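Local coordinates for protein HcgC (Methanococcus maripaludis S2, PDB 5O4J) that acts as a SAM-dependent C-methyltransferase that probably methylates a pyridinol precursor during biosynthesis of the FeGP cofactor of [Fe]-hydrogenase, at residues 29-32 with 33-36; 191-195 with 196-200; 209-212 with 213-217; 177-180 with 181-185. All coordinates share one frame; numbering follows the deposited sequence.

Contact 1: residues 29-32 with 33-36; sequences KANA and IKYF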
loop_
_atom_site.group_PDB
_atom_site.type_symbol
_atom_site.label_atom_id
_atom_site.label_comp_id
_atom_site.label_asym_id
_atom_site.label_seq_id
_atom_site.Cartn_x
_atom_site.Cartn_y
_atom_site.Cartn_z
ATOM N N LYS A 29 14.744 -10.247 20.321
ATOM C CA LYS A 29 14.635 -9.496 21.570
ATOM C C LYS A 29 15.589 -10.051 22.626
ATOM O O LYS A 29 16.271 -9.287 23.327
ATOM C CB LYS A 29 13.187 -9.524 22.077
ATOM C CG LYS A 29 12.198 -8.810 21.159
ATOM C CD LYS A 29 10.812 -8.721 21.770
ATOM C CE LYS A 29 9.888 -7.912 20.868
ATOM N NZ LYS A 29 8.545 -7.690 21.489
ATOM N N ALA A 30 15.664 -11.376 22.748
ATOM C CA ALA A 30 16.566 -11.976 23.725
ATOM C C ALA A 30 18.014 -11.633 23.413
ATOM O O ALA A 30 18.806 -11.356 24.322
ATOM C CB ALA A 30 16.360 -13.489 23.771
ATOM N N ASN A 31 18.390 -11.675 22.131
ATOM C CA ASN A 31 19.758 -11.351 21.757
ATOM C C ASN A 31 20.071 -9.873 21.980
ATOM O O ASN A 31 21.206 -9.532 22.335
ATOM C CB ASN A 31 20.010 -11.762 20.310
ATOM C CG ASN A 31 20.247 -13.255 20.177
ATOM O OD1 ASN A 31 20.681 -13.910 21.133
ATOM N ND2 ASN A 31 19.959 -13.801 19.004
ATOM N N ALA A 32 19.094 -8.986 21.781
ATOM C CA ALA A 32 19.295 -7.573 22.100
ATOM C C ALA A 32 19.608 -7.385 23.581
ATOM O O ALA A 32 20.503 -6.608 23.950
ATOM C CB ALA A 32 18.050 -6.769 21.718
ATOM N N ILE A 33 18.875 -8.079 24.447
ATOM C CA ILE A 33 19.142 -8.019 25.882
ATOM C C ILE A 33 20.521 -8.588 26.187
ATOM O O ILE A 33 21.310 -7.989 26.932
ATOM C CB ILE A 33 18.029 -8.752 26.656
ATOM C CG1 ILE A 33 16.749 -7.922 26.605
ATOM C CG2 ILE A 33 18.450 -9.037 28.101
ATOM C CD1 ILE A 33 15.491 -8.686 26.979
ATOM N N LYS A 34 20.844 -9.740 25.592
ATOM C CA LYS A 34 22.148 -10.358 25.802
ATOM C C LYS A 34 23.273 -9.379 25.500
ATOM O O LYS A 34 24.213 -9.232 26.289
ATOM C CB LYS A 34 22.285 -11.599 24.922
ATOM C CG LYS A 34 23.609 -12.338 25.069
ATOM C CD LYS A 34 23.704 -13.486 24.073
ATOM C CE LYS A 34 25.032 -14.216 24.189
ATOM N NZ LYS A 34 25.156 -15.283 23.154
ATOM N N TYR A 35 23.194 -8.716 24.341
ATOM C CA TYR A 35 24.243 -7.792 23.933
ATOM C C TYR A 35 24.349 -6.626 24.900
ATOM O O TYR A 35 25.456 -6.181 25.237
ATOM C CB TYR A 35 23.955 -7.299 22.515
ATOM C CG TYR A 35 24.881 -6.211 22.056
ATOM C CD1 TYR A 35 26.196 -6.492 21.737
ATOM C CD2 TYR A 35 24.442 -4.899 21.944
ATOM C CE1 TYR A 35 27.054 -5.500 21.322
ATOM C CE2 TYR A 35 25.298 -3.893 21.527
ATOM C CZ TYR A 35 26.603 -4.202 21.216
ATOM O OH TYR A 35 27.460 -3.209 20.797
ATOM N N PHE A 36 23.203 -6.112 25.348
ATOM C CA PHE A 36 23.204 -5.013 26.304
ATOM C C PHE A 36 23.879 -5.411 27.614
ATOM O O PHE A 36 24.593 -4.603 28.222
ATOM C CB PHE A 36 21.769 -4.567 26.548
ATOM C CG PHE A 36 21.645 -3.396 27.477
ATOM C CD1 PHE A 36 22.026 -2.131 27.072
ATOM C CD2 PHE A 36 21.127 -3.561 28.745
ATOM C CE1 PHE A 36 21.897 -1.038 27.933
ATOM C CE2 PHE A 36 20.992 -2.476 29.600
ATOM C CZ PHE A 36 21.384 -1.216 29.189
HETATM O O HOH W 1 22.717 -15.778 21.379
#

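Contact 2: residues 191-195 with 196-200; sequences EINEL and DSVLY. With 9KH (6-carboxy methyl-4-hydroxy-2-pyridinol), chain K.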
loop_
_atom_site.group_PDB
_atom_site.type_symbol
_atom_site.label_atom_id
_atom_site.label_comp_id
_atom_site.label_asym_id
_atom_site.label_seq_id
_atom_site.Cartn_x
_atom_site.Cartn_y
_atom_site.Cartn_z
ATOM N N GLU A 191 2.314 -8.738 -0.779
ATOM C CA GLU A 191 3.297 -8.962 -1.836
ATOM C C GLU A 191 3.079 -10.300 -2.538
ATOM O O GLU A 191 3.224 -10.392 -3.763
ATOM C CB GLU A 191 4.718 -8.903 -1.265
ATOM C CG GLU A 191 5.774 -8.981 -2.345
ATOM C CD GLU A 191 7.205 -8.865 -1.831
ATOM O OE1 GLU A 191 7.426 -8.504 -0.650
ATOM O OE2 GLU A 191 8.110 -9.132 -2.642
ATOM N N ILE A 192 2.755 -11.351 -1.779
ATOM C CA ILE A 192 2.505 -12.664 -2.371
ATOM C C ILE A 192 1.340 -12.596 -3.346
ATOM O O ILE A 192 1.360 -13.232 -4.408
ATOM C CB ILE A 192 2.262 -13.700 -1.258
ATOM C CG1 ILE A 192 3.578 -14.020 -0.554
ATOM C CG2 ILE A 192 1.594 -14.970 -1.793
ATOM C CD1 ILE A 192 3.413 -14.572 0.843
ATOM N N ASN A 193 0.297 -11.836 -2.998
ATOM C CA ASN A 193 -0.867 -11.778 -3.874
ATOM C C ASN A 193 -0.503 -11.259 -5.255
ATOM O O ASN A 193 -1.165 -11.607 -6.237
ATOM C CB ASN A 193 -1.955 -10.910 -3.264
ATOM C CG ASN A 193 -3.316 -11.300 -3.760
ATOM O OD1 ASN A 193 -3.782 -12.406 -3.509
ATOM N ND2 ASN A 193 -3.958 -10.402 -4.488
ATOM N N GLU A 194 0.544 -10.436 -5.347
ATOM C CA GLU A 194 0.976 -9.866 -6.614
ATOM C C GLU A 194 1.857 -10.804 -7.429
ATOM O O GLU A 194 2.186 -10.472 -8.571
ATOM C CB GLU A 194 1.690 -8.535 -6.352
ATOM C CG GLU A 194 0.724 -7.488 -5.835
ATOM C CD GLU A 194 1.325 -6.100 -5.683
ATOM O OE1 GLU A 194 2.562 -5.945 -5.764
ATOM O OE2 GLU A 194 0.538 -5.158 -5.472
ATOM N N LEU A 195 2.238 -11.962 -6.892
ATOM C CA LEU A 195 2.944 -12.948 -7.698
ATOM C C LEU A 195 2.070 -13.415 -8.857
ATOM O O LEU A 195 0.855 -13.586 -8.714
ATOM C CB LEU A 195 3.351 -14.151 -6.846
ATOM C CG LEU A 195 4.383 -13.916 -5.748
ATOM C CD1 LEU A 195 4.485 -15.164 -4.873
ATOM C CD2 LEU A 195 5.749 -13.530 -6.326
ATOM N N ASP A 196 2.693 -13.632 -10.016
ATOM C CA ASP A 196 1.939 -14.108 -11.164
ATOM C C ASP A 196 1.208 -15.396 -10.828
ATOM O O ASP A 196 1.778 -16.313 -10.229
ATOM C CB ASP A 196 2.860 -14.355 -12.361
ATOM C CG ASP A 196 2.097 -14.816 -13.575
ATOM O OD1 ASP A 196 1.120 -14.134 -13.925
ATOM O OD2 ASP A 196 2.462 -15.847 -14.180
ATOM N N SER A 197 -0.064 -15.454 -11.228
ATOM C CA SER A 197 -0.964 -16.609 -11.171
ATOM C C SER A 197 -1.639 -16.785 -9.810
ATOM O O SER A 197 -2.472 -17.683 -9.681
ATOM C CB SER A 197 -0.272 -17.930 -11.536
ATOM O OG SER A 197 0.335 -18.534 -10.413
ATOM N N VAL A 198 -1.320 -15.980 -8.798
ATOM C CA VAL A 198 -2.024 -16.095 -7.525
ATOM C C VAL A 198 -3.447 -15.583 -7.696
ATOM O O VAL A 198 -3.669 -14.504 -8.261
ATOM C CB VAL A 198 -1.284 -15.330 -6.417
ATOM C CG1 VAL A 198 -2.133 -15.270 -5.132
ATOM C CG2 VAL A 198 0.071 -15.980 -6.147
ATOM N N LEU A 199 -4.418 -16.381 -7.233
ATOM C CA LEU A 199 -5.820 -15.974 -7.185
ATOM C C LEU A 199 -6.121 -15.205 -5.905
ATOM O O LEU A 199 -6.715 -14.124 -5.939
ATOM C CB LEU A 199 -6.718 -17.203 -7.254
ATOM C CG LEU A 199 -6.803 -17.971 -8.571
ATOM C CD1 LEU A 199 -5.473 -18.600 -8.926
ATOM C CD2 LEU A 199 -7.861 -19.060 -8.472
ATOM N N TYR A 200 -5.765 -15.776 -4.764
ATOM C CA TYR A 200 -5.939 -15.067 -3.503
ATOM C C TYR A 200 -4.975 -15.655 -2.489
ATOM O O TYR A 200 -4.424 -16.740 -2.690
ATOM C CB TYR A 200 -7.392 -15.123 -3.007
ATOM C CG TYR A 200 -7.924 -16.496 -2.618
ATOM C CD1 TYR A 200 -7.692 -17.024 -1.351
ATOM C CD2 TYR A 200 -8.677 -17.242 -3.502
ATOM C CE1 TYR A 200 -8.184 -18.274 -0.984
ATOM C CE2 TYR A 200 -9.174 -18.498 -3.149
ATOM C CZ TYR A 200 -8.926 -18.999 -1.890
ATOM O OH TYR A 200 -9.421 -20.224 -1.526
HETATM C C2 9KH K . -12.608 -20.127 -9.880
HETATM C C3 9KH K . -12.340 -19.144 -8.942
HETATM C C4 9KH K . -11.562 -19.444 -7.840
HETATM C C6 9KH K . -11.307 -21.659 -8.574
HETATM O O1 9KH K . -13.374 -19.836 -10.963
HETATM N N5 9KH K . -11.058 -20.679 -7.674
HETATM C C7 9KH K . -12.091 -21.403 -9.695
HETATM O O8 9KH K . -10.782 -22.893 -8.366
HETATM C C9 9KH K . -12.892 -17.754 -9.126
HETATM C C10 9KH K . -11.256 -18.378 -6.819
HETATM C C12 9KH K . -12.429 -18.130 -5.900
HETATM O O13 9KH K . -12.543 -16.976 -5.456
HETATM O O14 9KH K . -13.207 -19.065 -5.601
HETATM O O HOH W 2 -6.816 -11.220 -5.397
#

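Contact 3: residues 209-212 with 213-217; sequences EGTV and FHEKN. With SAH (S-adenosyl-L-homocysteine), chain E.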
loop_
_atom_site.group_PDB
_atom_site.type_symbol
_atom_site.label_atom_id
_atom_site.label_comp_id
_atom_site.label_asym_id
_atom_site.label_seq_id
_atom_site.Cartn_x
_atom_site.Cartn_y
_atom_site.Cartn_z
ATOM N N GLU A 209 -4.405 -13.821 20.945
ATOM C CA GLU A 209 -4.344 -13.233 22.273
ATOM C C GLU A 209 -5.548 -13.647 23.118
ATOM O O GLU A 209 -5.418 -13.893 24.325
ATOM C CB GLU A 209 -4.252 -11.720 22.106
ATOM C CG GLU A 209 -4.366 -10.882 23.343
ATOM C CD GLU A 209 -4.433 -9.409 22.990
ATOM O OE1 GLU A 209 -3.472 -8.918 22.358
ATOM O OE2 GLU A 209 -5.458 -8.759 23.301
ATOM N N GLY A 210 -6.728 -13.740 22.492
ATOM C CA GLY A 210 -7.913 -14.178 23.209
ATOM C C GLY A 210 -7.790 -15.593 23.740
ATOM O O GLY A 210 -8.264 -15.902 24.837
ATOM N N THR A 211 -7.165 -16.481 22.963
ATOM C CA THR A 211 -6.966 -17.848 23.438
ATOM C C THR A 211 -6.185 -17.858 24.745
ATOM O O THR A 211 -6.480 -18.644 25.650
ATOM C CB THR A 211 -6.236 -18.659 22.372
ATOM O OG1 THR A 211 -6.900 -18.484 21.113
ATOM C CG2 THR A 211 -6.199 -20.123 22.746
ATOM N N VAL A 212 -5.204 -16.965 24.874
ATOM C CA VAL A 212 -4.372 -16.922 26.073
ATOM C C VAL A 212 -5.099 -16.239 27.223
ATOM O O VAL A 212 -5.077 -16.728 28.356
ATOM C CB VAL A 212 -3.038 -16.209 25.787
ATOM C CG1 VAL A 212 -2.219 -16.102 27.071
ATOM C CG2 VAL A 212 -2.246 -16.954 24.732
ATOM N N PHE A 213 -5.694 -15.071 26.971
ATOM C CA PHE A 213 -6.124 -14.200 28.062
ATOM C C PHE A 213 -7.613 -14.231 28.348
ATOM O O PHE A 213 -8.010 -13.844 29.448
ATOM C CB PHE A 213 -5.698 -12.763 27.779
ATOM C CG PHE A 213 -4.234 -12.595 27.839
ATOM C CD1 PHE A 213 -3.611 -12.422 29.057
ATOM C CD2 PHE A 213 -3.459 -12.705 26.688
ATOM C CE1 PHE A 213 -2.246 -12.324 29.135
ATOM C CE2 PHE A 213 -2.083 -12.602 26.759
ATOM C CZ PHE A 213 -1.472 -12.416 27.980
ATOM N N HIS A 214 -8.437 -14.660 27.399
ATOM C CA HIS A 214 -9.871 -14.778 27.617
ATOM C C HIS A 214 -10.301 -16.223 27.821
ATOM O O HIS A 214 -10.928 -16.536 28.831
ATOM C CB HIS A 214 -10.611 -14.143 26.439
ATOM C CG HIS A 214 -10.311 -12.688 26.270
ATOM N ND1 HIS A 214 -10.555 -12.004 25.099
ATOM C CD2 HIS A 214 -9.769 -11.788 27.128
ATOM C CE1 HIS A 214 -10.186 -10.743 25.246
ATOM N NE2 HIS A 214 -9.702 -10.588 26.465
ATOM N N GLU A 215 -9.901 -17.124 26.924
ATOM C CA GLU A 215 -10.151 -18.551 27.117
ATOM C C GLU A 215 -9.204 -19.173 28.133
ATOM O O GLU A 215 -9.548 -20.190 28.746
ATOM C CB GLU A 215 -10.008 -19.272 25.770
ATOM C CG GLU A 215 -10.994 -18.799 24.712
ATOM C CD GLU A 215 -10.649 -19.328 23.328
ATOM O OE1 GLU A 215 -11.106 -18.733 22.332
ATOM O OE2 GLU A 215 -9.919 -20.334 23.245
ATOM N N LYS A 216 -8.050 -18.545 28.358
ATOM C CA LYS A 216 -7.054 -18.980 29.338
ATOM C C LYS A 216 -6.585 -20.413 29.094
ATOM O O LYS A 216 -6.449 -21.222 30.017
ATOM C CB LYS A 216 -7.594 -18.792 30.759
ATOM C CG LYS A 216 -7.887 -17.329 31.063
ATOM C CD LYS A 216 -8.154 -17.101 32.536
ATOM C CE LYS A 216 -8.011 -15.637 32.892
ATOM N NZ LYS A 216 -9.026 -14.803 32.206
ATOM N N ASN A 217 -6.263 -20.698 27.833
ATOM C CA ASN A 217 -5.830 -22.026 27.406
ATOM C C ASN A 217 -4.523 -21.874 26.633
ATOM O O ASN A 217 -4.528 -21.707 25.412
ATOM C CB ASN A 217 -6.899 -22.714 26.586
ATOM C CG ASN A 217 -6.582 -24.174 26.350
ATOM O OD1 ASN A 217 -5.422 -24.591 26.429
ATOM N ND2 ASN A 217 -7.605 -24.962 26.065
HETATM N N SAH E . 5.774 -6.778 25.096
HETATM C CA SAH E . 5.378 -8.218 25.135
HETATM C CB SAH E . 3.869 -8.326 25.347
HETATM C CG SAH E . 3.489 -8.079 26.806
HETATM S SD SAH E . 1.757 -8.343 27.095
HETATM C C SAH E . 5.734 -8.930 23.861
HETATM O O SAH E . 5.434 -10.144 23.747
HETATM O OXT SAH E . 6.297 -8.276 22.974
HETATM C "C5'" SAH E . 1.647 -8.081 28.840
HETATM C "C4'" SAH E . 2.110 -9.280 29.660
HETATM O "O4'" SAH E . 2.444 -8.826 30.978
HETATM C "C3'" SAH E . 0.996 -10.293 29.844
HETATM O "O3'" SAH E . 1.524 -11.618 30.021
HETATM C "C2'" SAH E . 0.322 -9.780 31.094
HETATM O "O2'" SAH E . -0.472 -10.752 31.782
HETATM C "C1'" SAH E . 1.507 -9.347 31.925
HETATM N N9 SAH E . 1.212 -8.263 32.875
HETATM C C8 SAH E . 0.418 -7.189 32.662
HETATM N N7 SAH E . 0.424 -6.393 33.761
HETATM C C5 SAH E . 1.248 -6.960 34.664
HETATM C C6 SAH E . 1.714 -6.638 36.026
HETATM N N6 SAH E . 1.278 -5.518 36.646
HETATM N N1 SAH E . 2.571 -7.496 36.614
HETATM C C2 SAH E . 3.017 -8.605 36.006
HETATM N N3 SAH E . 2.634 -8.967 34.770
HETATM C C4 SAH E . 1.768 -8.189 34.074
HETATM O O HOH W 3 -9.494 -18.370 20.531
#

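Contact 4: residues 177-180 with 181-185; sequences TMTL and VVDII. With PJL ((3~{E})-3-[(~{E})-3-oxidanylprop-2-enoyl]iminopropanoic acid), chain H; SAH (S-adenosyl-L-homocysteine), chain E.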
loop_
_atom_site.group_PDB
_atom_site.type_symbol
_atom_site.label_atom_id
_atom_site.label_comp_id
_atom_site.label_asym_id
_atom_site.label_seq_id
_atom_site.Cartn_x
_atom_site.Cartn_y
_atom_site.Cartn_z
ATOM N N THR A 177 5.491 -8.642 20.292
ATOM C CA THR A 177 5.739 -9.806 19.443
ATOM C C THR A 177 4.530 -10.120 18.568
ATOM O O THR A 177 4.670 -10.326 17.362
ATOM C CB THR A 177 6.127 -10.997 20.313
ATOM O OG1 THR A 177 7.264 -10.630 21.112
ATOM C CG2 THR A 177 6.490 -12.214 19.478
ATOM N N MET A 178 3.329 -10.148 19.162
ATOM C CA MET A 178 2.117 -10.435 18.399
ATOM C C MET A 178 1.908 -9.422 17.275
ATOM O O MET A 178 1.622 -9.804 16.136
ATOM C CB MET A 178 0.905 -10.445 19.330
ATOM C CG MET A 178 -0.433 -10.746 18.635
ATOM S SD MET A 178 -0.501 -12.289 17.726
ATOM C CE MET A 178 -0.034 -13.464 18.996
ATOM N N THR A 179 1.992 -8.123 17.591
ATOM C CA THR A 179 1.824 -7.085 16.569
ATOM C C THR A 179 2.781 -7.304 15.403
ATOM O O THR A 179 2.390 -7.227 14.229
ATOM C CB THR A 179 2.063 -5.691 17.168
ATOM O OG1 THR A 179 1.096 -5.400 18.177
ATOM C CG2 THR A 179 2.003 -4.598 16.098
ATOM N N LEU A 180 4.048 -7.547 15.720
ATOM C CA LEU A 180 5.054 -7.717 14.682
ATOM C C LEU A 180 4.764 -8.945 13.829
ATOM O O LEU A 180 4.909 -8.899 12.603
ATOM C CB LEU A 180 6.438 -7.809 15.310
ATOM C CG LEU A 180 6.912 -6.528 15.992
ATOM C CD1 LEU A 180 8.136 -6.811 16.847
ATOM C CD2 LEU A 180 7.190 -5.449 14.957
ATOM N N VAL A 181 4.350 -10.046 14.459
ATOM C CA VAL A 181 4.020 -11.264 13.717
ATOM C C VAL A 181 2.857 -11.001 12.764
ATOM O O VAL A 181 2.900 -11.366 11.582
ATOM C CB VAL A 181 3.710 -12.410 14.696
ATOM C CG1 VAL A 181 3.080 -13.606 13.987
ATOM C CG2 VAL A 181 4.975 -12.824 15.443
ATOM N N VAL A 182 1.804 -10.356 13.265
ATOM C CA VAL A 182 0.650 -10.015 12.436
ATOM C C VAL A 182 1.086 -9.169 11.247
ATOM O O VAL A 182 0.720 -9.433 10.100
ATOM C CB VAL A 182 -0.407 -9.284 13.290
ATOM C CG1 VAL A 182 -1.496 -8.667 12.413
ATOM C CG2 VAL A 182 -1.009 -10.247 14.300
ATOM N N ASP A 183 1.876 -8.137 11.505
ATOM C CA ASP A 183 2.247 -7.219 10.436
ATOM C C ASP A 183 3.182 -7.882 9.425
ATOM O O ASP A 183 3.099 -7.610 8.224
ATOM C CB ASP A 183 2.877 -5.971 11.038
ATOM C CG ASP A 183 1.874 -5.097 11.749
ATOM O OD1 ASP A 183 0.645 -5.304 11.606
ATOM O OD2 ASP A 183 2.321 -4.173 12.459
ATOM N N ILE A 184 4.095 -8.735 9.896
ATOM C CA ILE A 184 4.931 -9.523 8.998
ATOM C C ILE A 184 4.059 -10.334 8.056
ATOM O O ILE A 184 4.279 -10.370 6.838
ATOM C CB ILE A 184 5.875 -10.431 9.810
ATOM C CG1 ILE A 184 6.981 -9.599 10.453
ATOM C CG2 ILE A 184 6.489 -11.535 8.933
ATOM C CD1 ILE A 184 7.706 -10.320 11.581
ATOM N N ILE A 185 3.055 -11.006 8.610
ATOM C CA ILE A 185 2.206 -11.848 7.784
ATOM C C ILE A 185 1.378 -11.001 6.818
ATOM O O ILE A 185 1.257 -11.337 5.633
ATOM C CB ILE A 185 1.337 -12.755 8.682
ATOM C CG1 ILE A 185 2.236 -13.791 9.369
ATOM C CG2 ILE A 185 0.261 -13.444 7.858
ATOM C CD1 ILE A 185 1.562 -14.619 10.457
HETATM O O14 PJL H . 1.027 -7.870 22.278
HETATM C C12 PJL H . 1.017 -6.960 21.393
HETATM O O13 PJL H . 1.662 -7.012 20.327
HETATM C C10 PJL H . 0.203 -5.693 21.545
HETATM C C4 PJL H . 0.135 -5.195 22.964
HETATM N N5 PJL H . -0.713 -5.642 23.782
HETATM C C6 PJL H . -0.821 -5.210 25.054
HETATM O O8 PJL H . -1.891 -5.247 25.642
HETATM C C7 PJL H . 0.346 -4.662 25.790
HETATM C C2 PJL H . 1.540 -4.548 25.215
HETATM O O1 PJL H . 2.593 -4.059 25.826
HETATM N N SAH E . 5.774 -6.778 25.096
HETATM C CA SAH E . 5.378 -8.218 25.135
HETATM C CB SAH E . 3.869 -8.326 25.347
HETATM C CG SAH E . 3.489 -8.079 26.806
HETATM S SD SAH E . 1.757 -8.343 27.095
HETATM C C SAH E . 5.734 -8.930 23.861
HETATM O O SAH E . 5.434 -10.144 23.747
HETATM O OXT SAH E . 6.297 -8.276 22.974
HETATM C "C5'" SAH E . 1.647 -8.081 28.840
HETATM C "C4'" SAH E . 2.110 -9.280 29.660
HETATM O "O4'" SAH E . 2.444 -8.826 30.978
HETATM C "C3'" SAH E . 0.996 -10.293 29.844
HETATM O "O3'" SAH E . 1.524 -11.618 30.021
HETATM C "C2'" SAH E . 0.322 -9.780 31.094
HETATM O "O2'" SAH E . -0.472 -10.752 31.782
HETATM C "C1'" SAH E . 1.507 -9.347 31.925
HETATM N N9 SAH E . 1.212 -8.263 32.875
HETATM C C8 SAH E . 0.418 -7.189 32.662
HETATM N N7 SAH E . 0.424 -6.393 33.761
HETATM C C5 SAH E . 1.248 -6.960 34.664
HETATM C C6 SAH E . 1.714 -6.638 36.026
HETATM N N6 SAH E . 1.278 -5.518 36.646
HETATM N N1 SAH E . 2.571 -7.496 36.614
HETATM C C2 SAH E . 3.017 -8.605 36.006
HETATM N N3 SAH E . 2.634 -8.967 34.770
HETATM C C4 SAH E . 1.768 -8.189 34.074
#

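Contact 1: residues 29-32 with 33-36
K29 and I33, A30 and K34, N31 and Y35, A32 and F36 are coupled one turn apart within an alpha helix, helix 18-37, which packs against the mixed sheet of a Rossmann-like fold. The backbone supplies the first kind of interaction. Four successive amides each bond to the carbonyl four residues back. K34 N lies 2.9 Å from A30 O. The bond from I33 N to K29 O is a little longer, at 3.1 Å.

Van der Waals packing comes second and follows the buried side of the helix. I33 CG1 stands beside its own backbone N (chi1 -72°), which brings it back along the helix to 3.6 Å from K29 O, and CD1 lies against the same oxygen. Outside the turn, the I33 side chain finds its apolar partners in I57, L163 and I132. F36 turns the other way: CG is anti to the backbone N (chi1 -178°), and the ring leaves 29-32 to lie against V130 and I132, with K159 making a cation-pi contact.

Charge forms a third group. The extended K29 chain leaves the turn altogether; NZ is hydrogen-bonded to S175 O and probably to T177 OG1, forms a salt bridge with E134, and belongs to the site that binds S-adenosyl-L-homocysteine.

On the exposed side, polar contact runs through solvent. K34 is fully extended, with its CD 4.2 Å from N31 OD1. One water joins the two side chains, donating a hydrogen bond to N31 OD1 at 2.8 Å and accepting one from K34 NZ at 3.1 Å.

Contact 2: residues 191-195 with 196-200
The carboxamide of N193 and the ring of Y200 are the flat groups where helix gives way to strand. N193 OD1 rests on the Y200 backbone, 3.4 Å from Y200 CA, while the ring has C10 of the bound pyridinol 9KH at its edge, near its plane. N193 reaches across because CG is roughly anti to its backbone N (chi1 -154°). OD1 is also hydrogen-bonded to T201 OG1, and ND2 donates a hydrogen bond to a water that in turn donates to L199 O at 3.0 Å.

Between these residues the chain reverses in a type II beta turn from L195 to V198. V198 N bonds to L195 O at 3.2 Å, straight at the hydrogen but from above the carbonyl plane. S197 takes the positive phi usual for the third residue of such a turn (84°), and its OG donates to D196 O at 2.7 Å, in the carbonyl plane on a lone pair.

V198 fills the inside of the bend. Its CG2 lies 3.5 Å from I192 O and 3.8 Å from L195 CB, while CG1 approaches N193 OD1. L199 CD2 packs 3.7 Å from 9KH N5; the ligand is hydrogen-bonded by T179 and I115 of the second subunit.

L199 and Y200 both face S233, a classic beta bulge in the pairing of 198-203, an outermost strand of the four-stranded antiparallel sheet within this chain, with strand 230-234; I192 and L195 meanwhile lean on helix 239-251.

Contact 3: residues 209-212 with 213-217
V212 sets CG1 anti to its backbone N (chi1 177°) and F213 keeps CG beside its own (chi1 -68°), so that the two side chains run side by side. V212 CG1 then sits over one face of the F213 ring, 3.7 Å from the centroid, in a CH-pi contact. The ring edge serves other partners: CD2 lies 3.3 Å from E209 O, and SAH O3' is in the ring plane, 3.7 Å from F213 CZ. An alanine in place of F213 would be likely to leave V212 CG1 without its aromatic partner and open a gap beside the SAH ribose.

Here the helix also ends. G210 O accepts two hydrogen bonds, from H214 N and E215 N, both at 2.9 Å; the second bond spans five residues and widens the last turn. K216 has left helical angles with positive phi, and N217 N closes the reversal on T211 O at 3.0 Å with an angle of 175° at the hydrogen. K216 curls its chain back, NZ donating to F213 O at 3.1 Å.

N217 is the N-cap of helix 218-225, OD1 holding K220 N. A short loop thus leads from helix 208-213 to helix 218-225, with T211 and V212 packed on F221, F213 edge-to-face with Y51, and E209 hydrogen-bonded to Y207 and to Y200 of the second subunit.

Contact 4: residues 177-180 with 181-185
PJL O13 is gripped twice by T179, whose side chain lies alongside that of D183 one turn further on. T179 OG1 donates to O13 at 2.7 Å and T179 N at 3.0 Å; the hydroxyl can join the amide because chi1 of -63° holds it beside the backbone N. T174 OG1 is a further hydrogen-bond partner of that hydroxyl. T177 N donates a hydrogen bond to a second carboxylate, reaching SAH OXT at 2.8 Å.

Both anionic groups therefore sit at the first turn of helix 177-193, where the positive end of the helix dipole would be expected to steady them. Regular bonds then carry the helix onward, V181 N to T177 O through I184 N to L180 O.

D183 folds back along this helix. Its CG comes to 3.3 Å from T179 O, and OD2 passes 3.7 Å from T179 CG2 while holding S172 OG by a hydrogen bond. With an alanine in place of D183, S172 OG would probably lose its carboxylate mate and the methyl of T179 its neighbour.

On another side M178, bent at chi2 and chi3, lays SD across V182 at 4.0 Å from CG2. Y200 and I202 of the second subunit cover these two residues. Branched side chains lie close against the carbonyls one turn back: I184 CG1 is 3.1 Å from L180 O, and V181 CG2 is 3.2 Å from T177 O.

Overall arrangement
Followed from the N terminus, the chain meets contact 1, contact 4, contact 2 and contact 3 in series. Each is local, so none closes a long loop and none nests in or crosses another. Contact 1 lies on helix 18-37 and touches contact 4, the start of helix 177-193, through a probable hydrogen bond between K29 NZ and T177 OG1. The same helix 177-193 runs on to contact 2, whose turn delivers the chain into the antiparallel sheet; the centres of contacts 2 and 4 lie about 21 Å apart. Contact 3 follows on helix 208-213 and shares SAH with contact 4, nearest atoms about 5 Å apart. Contacts 2, 3 and 4 also meet the second subunit.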